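Local coordinates for pectate lyase II (Xanthomonas campestris pv. campestris, PDB 2QX3), which probably cleaves pectate, the acidic polysaccharide of plant cell walls, by beta-elimination, at residues Lys64-Lys69 with Ala84-Arg89; Val74-Ala79 with Gln100-Gly105. All blocks are in the same frame, centred on the assembly; numbering follows the deposited sequence. Where two conformers were deposited one is given.

Both contacts pair strands of successive coils of the right-handed parallel beta-helix, near its N-terminal end, and both are largely buried. Contact 1 joins 65-69 to 87-91 at the start of one parallel sheet, through three bridged residue pairs; contact 2 joins 74-78 to the strand 97-105 of another sheet and has a single bridge before the chain turns. Their segments alternate in sequence, and I68 packs on I76 in the interior. Their chemistry differs: contact 1 adds to regular backbone bonding a hydrogen bond from a lysine ammonium group to an asparagine side-chain oxygen and a flanking arginine; contact 2 has two backbone bonds, then an asparagine amide and a methionine sulfur close in on a glycine.

Contact 1: residues Lys64-Lys69 with Ala84-Arg89; sequences KTVQIK and ANFGIR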
# COMPACT_ATOMS: atom_id res chain seq x y z
N LYS A 64 -13.02 -7.31 10.60
CA LYS A 64 -12.16 -8.29 11.23
C LYS A 64 -10.72 -7.86 10.98
O LYS A 64 -10.22 -7.94 9.85
CB LYS A 64 -12.45 -9.68 10.65
CG LYS A 64 -13.79 -10.26 11.09
CD LYS A 64 -14.36 -11.32 10.13
CE LYS A 64 -13.34 -12.29 9.59
NZ LYS A 64 -13.89 -13.27 8.58
N THR A 65 -10.07 -7.37 12.03
CA THR A 65 -8.78 -6.72 11.91
C THR A 65 -7.85 -7.12 13.06
O THR A 65 -8.23 -7.06 14.24
CB THR A 65 -8.92 -5.18 11.86
OG1 THR A 65 -9.89 -4.82 10.86
CG2 THR A 65 -7.57 -4.49 11.55
N VAL A 66 -6.65 -7.54 12.70
CA VAL A 66 -5.60 -7.80 13.66
C VAL A 66 -4.84 -6.50 13.92
O VAL A 66 -4.61 -5.71 13.00
CB VAL A 66 -4.65 -8.92 13.16
CG1 VAL A 66 -3.48 -9.12 14.11
CG2 VAL A 66 -5.40 -10.22 12.98
N GLN A 67 -4.46 -6.30 15.17
CA GLN A 67 -3.81 -5.07 15.60
C GLN A 67 -2.44 -5.31 16.19
O GLN A 67 -2.31 -6.08 17.14
CB GLN A 67 -4.64 -4.44 16.72
CG GLN A 67 -5.16 -3.09 16.42
CD GLN A 67 -5.88 -2.51 17.61
OE1 GLN A 67 -5.73 -2.97 18.75
NE2 GLN A 67 -6.67 -1.46 17.36
N ILE A 68 -1.43 -4.64 15.64
CA ILE A 68 -0.15 -4.50 16.33
C ILE A 68 -0.12 -3.06 16.83
O ILE A 68 0.05 -2.12 16.04
CB ILE A 68 1.06 -4.79 15.41
CG1 ILE A 68 1.05 -6.24 14.93
CG2 ILE A 68 2.37 -4.47 16.14
CD1 ILE A 68 1.96 -6.50 13.73
N LYS A 69 -0.31 -2.90 18.13
CA LYS A 69 -0.44 -1.59 18.73
C LYS A 69 0.63 -1.40 19.79
O LYS A 69 0.70 -2.16 20.75
CB LYS A 69 -1.83 -1.44 19.34
CG LYS A 69 -2.11 -0.08 19.97
CD LYS A 69 -3.61 0.13 20.12
CE LYS A 69 -3.91 1.49 20.69
NZ LYS A 69 -5.31 1.60 21.16
N ALA A 84 -6.46 -14.92 3.94
CA ALA A 84 -7.05 -14.20 5.06
C ALA A 84 -8.26 -13.36 4.65
O ALA A 84 -8.21 -12.62 3.66
CB ALA A 84 -6.00 -13.30 5.70
N ASN A 85 -9.34 -13.48 5.41
CA ASN A 85 -10.49 -12.59 5.29
C ASN A 85 -10.49 -11.64 6.49
O ASN A 85 -11.54 -11.32 7.05
CB ASN A 85 -11.79 -13.40 5.19
CG ASN A 85 -13.02 -12.54 4.94
OD1 ASN A 85 -13.99 -12.62 5.69
ND2 ASN A 85 -12.99 -11.73 3.88
N PHE A 86 -9.29 -11.22 6.88
CA PHE A 86 -9.11 -10.20 7.89
C PHE A 86 -7.95 -9.30 7.47
O PHE A 86 -7.12 -9.71 6.64
CB PHE A 86 -8.83 -10.82 9.26
CG PHE A 86 -7.59 -11.68 9.30
CD1 PHE A 86 -6.33 -11.11 9.49
CD2 PHE A 86 -7.69 -13.07 9.18
CE1 PHE A 86 -5.18 -11.92 9.54
CE2 PHE A 86 -6.55 -13.88 9.22
CZ PHE A 86 -5.30 -13.31 9.40
N GLY A 87 -7.90 -8.11 8.06
CA GLY A 87 -6.89 -7.11 7.76
C GLY A 87 -5.95 -6.92 8.93
O GLY A 87 -6.10 -7.56 9.97
N ILE A 88 -4.96 -6.04 8.75
CA ILE A 88 -3.89 -5.84 9.72
C ILE A 88 -3.68 -4.33 9.90
O ILE A 88 -3.57 -3.59 8.90
CB ILE A 88 -2.57 -6.50 9.23
CG1 ILE A 88 -2.72 -8.02 9.07
CG2 ILE A 88 -1.41 -6.18 10.18
CD1 ILE A 88 -1.69 -8.63 8.14
N ARG A 89 -3.66 -3.88 11.15
CA ARG A 89 -3.30 -2.49 11.48
C ARG A 89 -2.03 -2.49 12.30
O ARG A 89 -1.87 -3.34 13.19
CB ARG A 89 -4.39 -1.82 12.32
CG ARG A 89 -5.61 -1.33 11.59
CD ARG A 89 -6.67 -0.82 12.61
NE ARG A 89 -6.38 0.51 13.14
CZ ARG A 89 -6.93 1.03 14.24
NH1 ARG A 89 -6.61 2.26 14.63
NH2 ARG A 89 -7.78 0.33 14.98
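A bend at the third torsion of K64 (chi3 42°) turns its ammonium group toward N85, while F86 holds CG between its backbone N and carbonyl carbon (chi1 60°), which brings the CD1-CE1 side of the ring to V66 CG2, the two side chains crossing at a slant. K64 NZ gives a hydrogen bond to N85 OD1 at 3.0 Å, its approach tilted from the plane of the amide. The other end of that amide is occupied too: N85 ND2 bonds to the carbonyl oxygens of G105 and L106, so both polar atoms of the group are used and its rotation should be well fixed. V66 CG2 reaches F86 CD1 at 3.7 Å, and A84 CB lies over one face of the same ring, offset toward the rim; the ring also makes an edge-to-face pair with Y43.

From this end run two neighbouring strands of a parallel beta-helix sheet, PB1 in pectate lyase nomenclature, with T65, V66 and Q67 bridged to G87, I88 and R89. Backbone bonds set the parallel register: G87 gives N to K64 O at 2.9 Å and accepts V66 N at its O, and R89 likewise gives N to V66 O and accepts I68 N. V66 and I88 share the buried face, where helix 23-32 covers V66 through F23, Q27 and I30.

On the face of T65, Q67 and R89, the arginine passes T65, its CG 3.7 Å from T65 CG2, and then runs beside Q67. Their flat ends are turned 64° apart. Q67 NE2 and R89 NH2 come within 3.2 Å, but both are donors and form no hydrogen bond; the arginine's charge is met instead by E119, through a salt bridge from NH1.

Contact 2: residues Val74-Ala79 with Gln100-Gly105; sequences VTIKGA and QNMTIG
I76 and Q100 open the pairing: Q100 N bonds to I76 O at 2.8 Å, and Q100 O then accepts G78 N at 2.9 Å. These bonds flank K77, which is bridged to Q100 in parallel register, and they join adjacent coils of the parallel beta-helix in its PB2 sheet. At N101 the 100-105 segment turns sharply; its left-handed backbone (phi 58°) is consistent with the T2 turn of pectate lyases, which leads into PB3.

The tight part surrounds G78. N101 O lies 3.3 Å from G78 CA, and M102, bent at both chi2 and chi3, folds its sulfur back so that SD stands 3.7 Å from G78 N. The other side is looser: K77 is partly exposed, was modelled in two conformers, and crosses Q100 with CE rather than NZ next to OE1, so the placing of K77 CE is doubtful. Q100 NE2 is held by D132 of strand 129-137.

Beyond the turn T103-G105 part from 74-79, and their backbone bonds go to A84; the last link is a side-chain bond. With its OD1 bonded to G325 N, N101 directs ND2 to G78 O at 2.9 Å, 46° above the carbonyl plane.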
# COMPACT_ATOMS: atom_id res chain seq x y z
N VAL A 74 8.22 -7.32 14.83
CA VAL A 74 7.22 -8.32 14.49
C VAL A 74 7.23 -8.62 13.00
O VAL A 74 7.18 -7.71 12.17
CB VAL A 74 5.81 -7.86 14.91
CG1 VAL A 74 4.78 -8.92 14.54
CG2 VAL A 74 5.76 -7.56 16.39
N THR A 75 7.29 -9.90 12.66
CA THR A 75 6.95 -10.36 11.32
C THR A 75 5.60 -11.07 11.30
O THR A 75 5.36 -11.99 12.09
CB THR A 75 8.03 -11.30 10.75
OG1 THR A 75 9.31 -10.65 10.78
CG2 THR A 75 7.70 -11.70 9.32
N ILE A 76 4.73 -10.65 10.39
CA ILE A 76 3.56 -11.43 10.04
C ILE A 76 3.78 -11.97 8.64
O ILE A 76 3.91 -11.20 7.68
CB ILE A 76 2.26 -10.60 10.07
CG1 ILE A 76 1.98 -10.12 11.50
CG2 ILE A 76 1.08 -11.43 9.54
CD1 ILE A 76 0.89 -9.08 11.60
N LYS A 77 3.85 -13.30 8.51
CA LYS A 77 4.01 -13.92 7.20
C LYS A 77 2.98 -15.01 6.92
O LYS A 77 2.73 -15.87 7.78
CB LYS A 77 5.43 -14.48 7.05
CG LYS A 77 5.78 -14.79 5.60
CD LYS A 77 7.26 -15.02 5.40
CE LYS A 77 7.55 -15.30 3.94
NZ LYS A 77 6.65 -16.35 3.41
N GLY A 78 2.39 -14.97 5.73
CA GLY A 78 1.47 -15.99 5.30
C GLY A 78 2.26 -17.19 4.83
O GLY A 78 3.25 -17.05 4.10
N ALA A 79 1.84 -18.38 5.25
CA ALA A 79 2.32 -19.61 4.63
C ALA A 79 1.87 -19.64 3.16
O ALA A 79 0.92 -18.93 2.78
CB ALA A 79 1.79 -20.82 5.39
N GLN A 100 4.15 -9.90 5.17
CA GLN A 100 4.66 -10.58 3.98
C GLN A 100 3.85 -11.81 3.60
O GLN A 100 3.38 -12.53 4.46
CB GLN A 100 6.11 -10.98 4.23
CG GLN A 100 6.93 -11.27 3.00
CD GLN A 100 8.39 -11.43 3.36
OE1 GLN A 100 8.73 -12.15 4.30
NE2 GLN A 100 9.27 -10.75 2.62
N ASN A 101 3.70 -12.02 2.29
CA ASN A 101 3.07 -13.23 1.74
C ASN A 101 1.63 -13.47 2.21
O ASN A 101 1.16 -14.62 2.28
CB ASN A 101 3.97 -14.47 1.94
CG ASN A 101 3.80 -15.50 0.82
OD1 ASN A 101 3.83 -15.16 -0.36
ND2 ASN A 101 3.62 -16.76 1.19
N MET A 102 0.92 -12.38 2.53
CA MET A 102 -0.48 -12.48 2.93
C MET A 102 -1.40 -12.28 1.73
O MET A 102 -1.16 -11.40 0.90
CB MET A 102 -0.82 -11.46 4.03
CG MET A 102 -0.19 -11.74 5.41
SD MET A 102 -0.86 -13.23 6.21
CE MET A 102 -2.48 -12.68 6.76
N THR A 103 -2.43 -13.11 1.63
CA THR A 103 -3.49 -12.90 0.64
C THR A 103 -4.71 -12.45 1.41
O THR A 103 -5.24 -13.21 2.24
CB THR A 103 -3.80 -14.17 -0.17
OG1 THR A 103 -2.63 -14.58 -0.91
CG2 THR A 103 -4.96 -13.92 -1.15
N ILE A 104 -5.13 -11.22 1.15
CA ILE A 104 -6.16 -10.54 1.92
C ILE A 104 -7.25 -10.04 0.98
O ILE A 104 -7.01 -9.12 0.18
CB ILE A 104 -5.55 -9.35 2.72
CG1 ILE A 104 -4.44 -9.82 3.66
CG2 ILE A 104 -6.64 -8.57 3.48
CD1 ILE A 104 -3.57 -8.70 4.20
N GLY A 105 -8.44 -10.63 1.08
CA GLY A 105 -9.52 -10.28 0.16
C GLY A 105 -10.90 -10.10 0.76
O GLY A 105 -11.25 -10.71 1.78